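PDB 2B5D: alpha-Amylase from Thermotoga maritima, which belongs to glycosyl hydrolase family 57 and pairs an alpha/beta domain, built round a largely parallel sheet, with a mostly helical C-terminal region. Local coordinates for residues A[447-451]-A[505-509]; A[141-147]-A[162-167]; A[80-84]-A[273-277]. All coordinates share one frame; numbering follows the deposited sequence.

Interaction 1 of 3, residues A[447-451]-A[505-509]; sequences RVLNQ and LRYYE
Glu-509 OE2 is held by two donors: Arg-447 NE at 2.8 Å, on the syn lone pair, and a water oxygen, also 2.8 Å away. The same water lies beside Arg-447 O, but too close for that distance to be trusted. The other carboxylate oxygen, Glu-509 OE1, takes Arg-447 NH2 at 2.7 Å along a nearly straight bond (178°). Arginine thus grips the carboxylate side-on, each nitrogen serving a different oxygen, with the two planes only 30° apart. A bend at chi3 turns the guanidinium onto the acid, whose own chain runs extended beyond CG. Leu-505 CD2 lies over one face of the guanidinium, toward its rim, 3.9 Å from Arg-447 NH2, and also meets Val-448 CG2 at 3.7 Å. Deeper in, Gln-451 CG packs on Tyr-508 CB at 3.8 Å. Gln-451 NE2 approaches Tyr-508 O, yet the angle is too poor for a bond, and its amide donates instead to Asp-512 O; Tyr-508 OH reaches Glu-20 O of the second subunit. Helices 443-458 and 502-511, crossing at 43° in these segments, therefore combine a leucine-centred apolar patch with a two-point salt bridge at a partly exposed margin, which should restrict rotation of both charged groups.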
loop_
_atom_site.group_PDB
_atom_site.type_symbol
_atom_site.label_atom_id
_atom_site.label_comp_id
_atom_site.label_asym_id
_atom_site.label_seq_id
_atom_site.Cartn_x
_atom_site.Cartn_y
_atom_site.Cartn_z
ATOM N N ARG A 447 -13.030 5.009 36.249
ATOM C CA ARG A 447 -12.693 5.698 35.004
ATOM C C ARG A 447 -11.962 4.789 33.982
ATOM O O ARG A 447 -12.261 4.814 32.774
ATOM C CB ARG A 447 -11.912 6.950 35.309
ATOM C CG ARG A 447 -12.793 8.083 35.798
ATOM C CD ARG A 447 -11.936 9.293 36.252
ATOM N NE ARG A 447 -11.151 9.849 35.149
ATOM C CZ ARG A 447 -9.940 10.391 35.261
ATOM N NH1 ARG A 447 -9.331 10.447 36.435
ATOM N NH2 ARG A 447 -9.327 10.865 34.180
ATOM N N VAL A 448 -11.072 3.939 34.479
ATOM C CA VAL A 448 -10.299 3.063 33.612
ATOM C C VAL A 448 -11.184 1.969 33.023
ATOM O O VAL A 448 -11.132 1.652 31.817
ATOM C CB VAL A 448 -9.088 2.474 34.380
ATOM C CG1 VAL A 448 -8.429 1.300 33.669
ATOM C CG2 VAL A 448 -8.041 3.602 34.665
ATOM N N LEU A 449 -11.995 1.379 33.887
ATOM C CA LEU A 449 -12.874 0.317 33.489
ATOM C C LEU A 449 -13.966 0.851 32.557
ATOM O O LEU A 449 -14.305 0.214 31.562
ATOM C CB LEU A 449 -13.423 -0.378 34.734
ATOM C CG LEU A 449 -12.418 -1.360 35.354
ATOM C CD1 LEU A 449 -12.942 -1.928 36.684
ATOM C CD2 LEU A 449 -12.008 -2.508 34.423
ATOM N N ASN A 450 -14.471 2.042 32.851
ATOM C CA ASN A 450 -15.423 2.703 31.986
ATOM C C ASN A 450 -14.890 2.993 30.562
ATOM O O ASN A 450 -15.637 2.913 29.590
ATOM C CB ASN A 450 -15.868 4.020 32.613
ATOM C CG ASN A 450 -16.876 3.850 33.738
ATOM O OD1 ASN A 450 -17.295 4.846 34.337
ATOM N ND2 ASN A 450 -17.270 2.619 34.031
ATOM N N GLN A 451 -13.620 3.367 30.446
ATOM C CA GLN A 451 -13.008 3.627 29.136
ATOM C C GLN A 451 -12.666 2.313 28.454
ATOM O O GLN A 451 -12.823 2.179 27.240
ATOM C CB GLN A 451 -11.773 4.557 29.247
ATOM C CG GLN A 451 -11.336 5.193 27.917
ATOM C CD GLN A 451 -12.353 6.168 27.395
ATOM O OE1 GLN A 451 -12.980 6.896 28.177
ATOM N NE2 GLN A 451 -12.530 6.207 26.067
ATOM N N LEU A 505 -4.968 8.025 30.000
ATOM C CA LEU A 505 -6.394 7.812 30.283
ATOM C C LEU A 505 -7.233 9.031 29.947
ATOM O O LEU A 505 -8.288 8.910 29.339
ATOM C CB LEU A 505 -6.636 7.389 31.738
ATOM C CG LEU A 505 -8.116 7.312 32.197
ATOM C CD1 LEU A 505 -8.911 6.203 31.479
ATOM C CD2 LEU A 505 -8.163 7.127 33.702
ATOM N N ARG A 506 -6.759 10.211 30.306
ATOM C CA ARG A 506 -7.486 11.429 29.975
ATOM C C ARG A 506 -7.474 11.677 28.475
ATOM O O ARG A 506 -8.341 12.374 27.937
ATOM C CB ARG A 506 -6.831 12.632 30.642
ATOM C CG ARG A 506 -7.027 12.734 32.117
ATOM C CD ARG A 506 -6.967 14.219 32.514
ATOM N NE ARG A 506 -5.663 14.798 32.206
ATOM C CZ ARG A 506 -4.565 14.634 32.946
ATOM N NH1 ARG A 506 -3.422 15.207 32.552
ATOM N NH2 ARG A 506 -4.596 13.901 34.070
ATOM N N TYR A 507 -6.451 11.160 27.804
ATOM C CA TYR A 507 -6.355 11.388 26.373
ATOM C C TYR A 507 -7.502 10.566 25.765
ATOM O O TYR A 507 -8.395 11.123 25.134
ATOM C CB TYR A 507 -4.964 11.035 25.804
ATOM C CG TYR A 507 -5.018 10.882 24.308
ATOM C CD1 TYR A 507 -5.466 11.934 23.517
ATOM C CD2 TYR A 507 -4.673 9.676 23.686
ATOM C CE1 TYR A 507 -5.603 11.805 22.139
ATOM C CE2 TYR A 507 -4.800 9.536 22.302
ATOM C CZ TYR A 507 -5.266 10.603 21.539
ATOM O OH TYR A 507 -5.381 10.513 20.176
ATOM N N TYR A 508 -7.492 9.262 26.024
ATOM C CA TYR A 508 -8.594 8.353 25.694
ATOM C C TYR A 508 -10.009 8.834 26.069
ATOM O O TYR A 508 -10.936 8.754 25.246
ATOM C CB TYR A 508 -8.345 7.003 26.359
ATOM C CG TYR A 508 -7.144 6.258 25.835
ATOM C CD1 TYR A 508 -6.780 5.064 26.409
ATOM C CD2 TYR A 508 -6.364 6.753 24.780
ATOM C CE1 TYR A 508 -5.713 4.333 25.957
ATOM C CE2 TYR A 508 -5.242 6.026 24.299
ATOM C CZ TYR A 508 -4.922 4.812 24.918
ATOM O OH TYR A 508 -3.847 4.019 24.518
ATOM N N GLU A 509 -10.186 9.349 27.292
ATOM C CA GLU A 509 -11.493 9.900 27.686
ATOM C C GLU A 509 -11.954 11.029 26.776
ATOM O O GLU A 509 -13.147 11.266 26.604
ATOM C CB GLU A 509 -11.506 10.367 29.145
ATOM C CG GLU A 509 -11.554 9.241 30.140
ATOM C CD GLU A 509 -11.269 9.709 31.574
ATOM O OE1 GLU A 509 -10.512 10.693 31.732
ATOM O OE2 GLU A 509 -11.795 9.090 32.558
HETATM O O HOH W 1 -13.476 6.817 32.237
#

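Interaction 2 of 3, residues A[141-147]-A[162-167]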
loop_
_atom_site.group_PDB
_atom_site.type_symbol
_atom_site.label_atom_id
_atom_site.label_comp_id
_atom_site.label_asym_id
_atom_site.label_seq_id
_atom_site.Cartn_x
_atom_site.Cartn_y
_atom_site.Cartn_z
ATOM N N THR A 141 -34.514 3.128 19.567
ATOM C CA THR A 141 -33.084 3.141 19.893
ATOM C C THR A 141 -32.385 2.084 19.044
ATOM O O THR A 141 -33.020 1.445 18.208
ATOM C CB THR A 141 -32.813 2.886 21.454
ATOM O OG1 THR A 141 -31.406 2.960 21.721
ATOM C CG2 THR A 141 -33.271 1.530 21.888
ATOM N N CYS A 142 -31.094 1.867 19.288
ATOM C CA CYS A 142 -30.353 0.807 18.640
ATOM C C CYS A 142 -29.357 0.274 19.658
ATOM O O CYS A 142 -29.111 0.927 20.640
ATOM C CB CYS A 142 -29.655 1.406 17.374
ATOM S SG CYS A 142 -28.720 0.202 16.461
ATOM N N ASN A 143 -28.774 -0.906 19.464
ATOM C CA ASN A 143 -27.726 -1.301 20.392
ATOM C C ASN A 143 -26.566 -0.276 20.429
ATOM O O ASN A 143 -26.414 0.529 19.466
ATOM C CB ASN A 143 -27.246 -2.749 20.197
ATOM C CG ASN A 143 -27.060 -3.161 18.746
ATOM O OD1 ASN A 143 -27.979 -3.115 17.939
ATOM N ND2 ASN A 143 -25.902 -3.695 18.449
ATOM N N ALA A 144 -25.756 -0.260 21.505
ATOM C CA ALA A 144 -25.035 0.987 21.882
ATOM C C ALA A 144 -24.078 1.402 20.755
ATOM O O ALA A 144 -23.833 2.585 20.509
ATOM C CB ALA A 144 -24.225 0.784 23.181
ATOM N N THR A 145 -23.525 0.402 20.096
ATOM C CA THR A 145 -22.477 0.686 19.175
ATOM C C THR A 145 -22.775 0.139 17.767
ATOM O O THR A 145 -21.886 0.153 16.930
ATOM C CB THR A 145 -21.158 0.253 19.848
ATOM O OG1 THR A 145 -20.316 1.394 20.004
ATOM C CG2 THR A 145 -20.481 -0.883 19.260
ATOM N N HIS A 146 -24.009 -0.357 17.538
ATOM C CA HIS A 146 -24.441 -0.896 16.240
ATOM C C HIS A 146 -23.560 -2.097 15.934
ATOM O O HIS A 146 -23.178 -2.352 14.780
ATOM C CB HIS A 146 -24.338 0.184 15.164
ATOM C CG HIS A 146 -25.185 -0.040 13.946
ATOM N ND1 HIS A 146 -24.734 -0.752 12.844
ATOM C CD2 HIS A 146 -26.412 0.436 13.612
ATOM C CE1 HIS A 146 -25.674 -0.748 11.915
ATOM N NE2 HIS A 146 -26.697 -0.025 12.350
ATOM N N ALA A 147 -23.200 -2.820 16.984
ATOM C CA ALA A 147 -22.566 -4.113 16.798
ATOM C C ALA A 147 -23.571 -5.116 16.236
ATOM O O ALA A 147 -24.760 -5.058 16.539
ATOM C CB ALA A 147 -21.969 -4.641 18.167
ATOM N N GLN A 162 -24.532 -4.097 25.301
ATOM C CA GLN A 162 -24.919 -3.364 24.064
ATOM C C GLN A 162 -26.328 -2.819 24.090
ATOM O O GLN A 162 -26.548 -1.628 23.831
ATOM C CB GLN A 162 -24.711 -4.195 22.795
ATOM C CG GLN A 162 -23.274 -4.234 22.322
ATOM C CD GLN A 162 -22.866 -3.004 21.524
ATOM O OE1 GLN A 162 -23.691 -2.409 20.792
ATOM N NE2 GLN A 162 -21.549 -2.632 21.618
ATOM N N ILE A 163 -27.302 -3.662 24.434
ATOM C CA ILE A 163 -28.728 -3.192 24.515
ATOM C C ILE A 163 -28.975 -2.148 25.584
ATOM O O ILE A 163 -29.558 -1.068 25.289
ATOM C CB ILE A 163 -29.705 -4.397 24.761
ATOM C CG1 ILE A 163 -29.736 -5.290 23.505
ATOM C CG2 ILE A 163 -31.100 -3.900 25.131
ATOM C CD1 ILE A 163 -29.829 -6.742 23.810
ATOM N N THR A 164 -28.564 -2.462 26.843
ATOM C CA THR A 164 -28.824 -1.551 27.953
ATOM C C THR A 164 -28.209 -0.214 27.801
ATOM O O THR A 164 -28.816 0.819 28.173
ATOM C CB THR A 164 -28.302 -2.140 29.335
ATOM O OG1 THR A 164 -28.966 -3.378 29.594
ATOM C CG2 THR A 164 -28.561 -1.202 30.437
ATOM N N VAL A 165 -26.957 -0.199 27.320
ATOM C CA VAL A 165 -26.286 1.068 27.102
ATOM C C VAL A 165 -27.008 1.947 26.074
ATOM O O VAL A 165 -27.213 3.144 26.320
ATOM C CB VAL A 165 -24.757 0.896 26.875
ATOM C CG1 VAL A 165 -24.088 2.243 26.509
ATOM C CG2 VAL A 165 -24.096 0.333 28.169
ATOM N N GLY A 166 -27.456 1.345 24.967
ATOM C CA GLY A 166 -28.305 2.055 24.016
ATOM C C GLY A 166 -29.565 2.623 24.635
ATOM O O GLY A 166 -29.915 3.802 24.411
ATOM N N VAL A 167 -30.262 1.764 25.407
ATOM C CA VAL A 167 -31.532 2.147 26.049
ATOM C C VAL A 167 -31.330 3.344 26.967
ATOM O O VAL A 167 -32.033 4.358 26.842
ATOM C CB VAL A 167 -32.194 0.914 26.789
ATOM C CG1 VAL A 167 -33.331 1.349 27.666
ATOM C CG2 VAL A 167 -32.667 -0.183 25.722
#
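The type I beta turn from Asn-143 to His-146, which follows strand 137-142, is held against helix 156-174 by the side chain of Gln-162. Its OE1 accepts Thr-145 N at 2.9 Å, the donor tilted 22° from the carbonyl plane, and a second, weak bond comes from Asn-143 ND2 at 3.5 Å. A bend at chi2 (-81°) folds the glutamine chain back to the turn, where Ala-147 CB packs against its CD at 3.8 Å; NE2 is bonded to Gln-460 OE1. The Asn-143 amide stands 74° from that of Gln-162 and makes a firmer bond within its own segment, from ND2 to Ala-147 O at 2.6 Å, on a carbonyl lone pair. Strand and helix here are the first two elements of a beta-alpha-beta unit completed by strand 180-182. At this crossover Ala-144 N donates weakly to Gln-162 O (2.8 Å), an oxygen that also accepts a weak helical bond from Gly-166 N. With no side chain on Gly-166, Cys-142 O lies 3.6 Å from its CA. Beside this, Ala-144 CB meets Val-165 CG1 at 3.6 Å, and Phe-457 of helix 443-458 packs on both residues and on Gln-162.

Interaction 3 of 3, residues A[80-84]-A[273-277]; sequences KLIEL and YIKDY
Leu-84 and Tyr-277 form the close-packed part of this contact: Leu-84 CG sits 3.7 Å from the centroid of the Tyr-277 ring and 10° off its normal, a CH-pi contact over the centre of one face. With CG anti to the backbone N, the leucine is carried across to the ring, and its CD2 goes on to Tyr-273 CE1 at 4.2 Å and Ile-274 CD1 at 4.4 Å. Ile-265 of helix 265-268 touches both Leu-84 and Ile-274, extending the apolar cluster. The outer side is polar and more open, since Glu-83 and Asp-276 are exposed; Asp-276 OD1 lies over the opposite ring face, toward the rim. There Tyr-277 OH donates to Glu-83 OE2 at 2.6 Å; this oxygen lies at the ring edge, its carboxylate turned 84° from the ring and met on the anti side. The hydroxyl is also bonded to Lys-87 NZ, so two groups, probably charged, hold it. Lys-80 NZ reaches Asp-276 O at 2.9 Å, but stands 52° out of the carbonyl plane and so misses the lone pairs. Together these contacts join the long helix 68-91 to residues 273-277, on and around helix 271-274, through a leucine-on-tyrosine CH-pi contact with a hydrogen-bonded hydroxyl at its margin.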
loop_
_atom_site.group_PDB
_atom_site.type_symbol
_atom_site.label_atom_id
_atom_site.label_comp_id
_atom_site.label_asym_id
_atom_site.label_seq_id
_atom_site.Cartn_x
_atom_site.Cartn_y
_atom_site.Cartn_z
ATOM N N LYS A 80 -18.417 28.462 5.777
ATOM C CA LYS A 80 -17.494 28.182 4.682
ATOM C C LYS A 80 -18.286 27.852 3.407
ATOM O O LYS A 80 -17.986 28.356 2.321
ATOM C CB LYS A 80 -16.583 27.019 5.076
ATOM C CG LYS A 80 -15.179 27.068 4.516
ATOM C CD LYS A 80 -14.185 26.591 5.586
ATOM C CE LYS A 80 -12.743 26.456 5.068
ATOM N NZ LYS A 80 -12.461 25.129 4.417
ATOM N N LEU A 81 -19.327 27.039 3.562
ATOM C CA LEU A 81 -20.143 26.602 2.446
ATOM C C LEU A 81 -21.051 27.698 1.875
ATOM O O LEU A 81 -21.180 27.790 0.657
ATOM C CB LEU A 81 -20.933 25.330 2.819
ATOM C CG LEU A 81 -21.814 24.637 1.773
ATOM C CD1 LEU A 81 -21.025 24.177 0.518
ATOM C CD2 LEU A 81 -22.610 23.478 2.389
ATOM N N ILE A 82 -21.683 28.506 2.732
ATOM C CA ILE A 82 -22.465 29.687 2.269
ATOM C C ILE A 82 -21.586 30.774 1.598
ATOM O O ILE A 82 -22.034 31.488 0.680
ATOM C CB ILE A 82 -23.262 30.361 3.406
ATOM C CG1 ILE A 82 -24.358 29.426 3.932
ATOM C CG2 ILE A 82 -23.856 31.716 2.925
ATOM C CD1 ILE A 82 -24.923 29.815 5.318
ATOM N N GLU A 83 -20.346 30.898 2.083
ATOM C CA GLU A 83 -19.330 31.732 1.437
ATOM C C GLU A 83 -19.041 31.216 0.024
ATOM O O GLU A 83 -19.034 31.998 -0.929
ATOM C CB GLU A 83 -18.053 31.772 2.281
ATOM C CG GLU A 83 -17.005 32.799 1.836
ATOM C CD GLU A 83 -15.599 32.422 2.309
ATOM O OE1 GLU A 83 -15.121 33.022 3.293
ATOM O OE2 GLU A 83 -14.990 31.495 1.723
ATOM N N LEU A 84 -18.823 29.905 -0.111
ATOM C CA LEU A 84 -18.635 29.279 -1.428
ATOM C C LEU A 84 -19.871 29.459 -2.292
ATOM O O LEU A 84 -19.764 29.656 -3.508
ATOM C CB LEU A 84 -18.337 27.788 -1.312
ATOM C CG LEU A 84 -17.500 27.064 -2.379
ATOM C CD1 LEU A 84 -17.871 25.604 -2.413
ATOM C CD2 LEU A 84 -17.596 27.651 -3.779
ATOM N N TYR A 273 -9.239 28.681 -7.583
ATOM C CA TYR A 273 -10.589 29.056 -7.181
ATOM C C TYR A 273 -11.061 28.251 -5.961
ATOM O O TYR A 273 -11.602 28.811 -4.997
ATOM C CB TYR A 273 -11.548 28.837 -8.355
ATOM C CG TYR A 273 -12.980 29.194 -8.050
ATOM C CD1 TYR A 273 -13.798 28.332 -7.304
ATOM C CD2 TYR A 273 -13.524 30.392 -8.499
ATOM C CE1 TYR A 273 -15.117 28.662 -7.013
ATOM C CE2 TYR A 273 -14.843 30.727 -8.218
ATOM C CZ TYR A 273 -15.630 29.858 -7.478
ATOM O OH TYR A 273 -16.930 30.194 -7.205
ATOM N N ILE A 274 -10.819 26.942 -6.015
ATOM C CA ILE A 274 -11.507 25.971 -5.160
ATOM C C ILE A 274 -10.718 25.503 -3.923
ATOM O O ILE A 274 -11.278 24.827 -3.058
ATOM C CB ILE A 274 -12.041 24.753 -6.012
ATOM C CG1 ILE A 274 -13.212 24.047 -5.304
ATOM C CG2 ILE A 274 -10.908 23.790 -6.420
ATOM C CD1 ILE A 274 -14.471 24.904 -5.150
ATOM N N LYS A 275 -9.451 25.929 -3.837
ATOM C CA LYS A 275 -8.444 25.447 -2.858
ATOM C C LYS A 275 -8.876 25.278 -1.392
ATOM O O LYS A 275 -8.639 24.219 -0.800
ATOM C CB LYS A 275 -7.150 26.298 -2.949
ATOM C CG LYS A 275 -6.028 25.996 -1.895
ATOM C CD LYS A 275 -5.612 24.498 -1.787
ATOM C CE LYS A 275 -4.879 23.961 -3.029
ATOM N NZ LYS A 275 -3.419 24.286 -3.043
ATOM N N ASP A 276 -9.482 26.307 -0.805
ATOM C CA ASP A 276 -9.860 26.238 0.613
ATOM C C ASP A 276 -11.329 25.829 0.859
ATOM O O ASP A 276 -11.982 26.305 1.799
ATOM C CB ASP A 276 -9.494 27.536 1.341
ATOM C CG ASP A 276 -10.108 28.753 0.702
ATOM O OD1 ASP A 276 -10.517 28.664 -0.482
ATOM O OD2 ASP A 276 -10.176 29.796 1.383
ATOM N N TYR A 277 -11.831 24.940 0.000
ATOM C CA TYR A 277 -13.115 24.270 0.209
ATOM C C TYR A 277 -12.962 22.773 -0.010
ATOM O O TYR A 277 -13.860 21.999 0.317
ATOM C CB TYR A 277 -14.201 24.847 -0.694
ATOM C CG TYR A 277 -14.272 26.352 -0.658
ATOM C CD1 TYR A 277 -13.761 27.114 -1.711
ATOM C CD2 TYR A 277 -14.826 27.022 0.438
ATOM C CE1 TYR A 277 -13.813 28.504 -1.680
ATOM C CE2 TYR A 277 -14.880 28.413 0.479
ATOM C CZ TYR A 277 -14.372 29.140 -0.583
ATOM O OH TYR A 277 -14.421 30.505 -0.563
#

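How the interactions relate
Interaction 2 is the interior contact: all its touching residues are buried, its centre is about 13 Å from the chain centre, and it joins the turn that follows a strand to a helix of the central alpha/beta region, mostly through amide and backbone hydrogen bonds, several of them weak. Interactions 1 and 3, centred about 27 and 28 Å out, are partly buried and place charged side chains beside apolar patches; the first uses a true salt bridge, the other a tyrosine hydroxyl and a lysine-to-carbonyl bond. Interaction 2 is nested in the loop closed by interaction 3, though their centres are about 38 Å apart. Helix 443-458 links the other pair, contributing residues 447-451 to interaction 1 and Phe-457 to interaction 2.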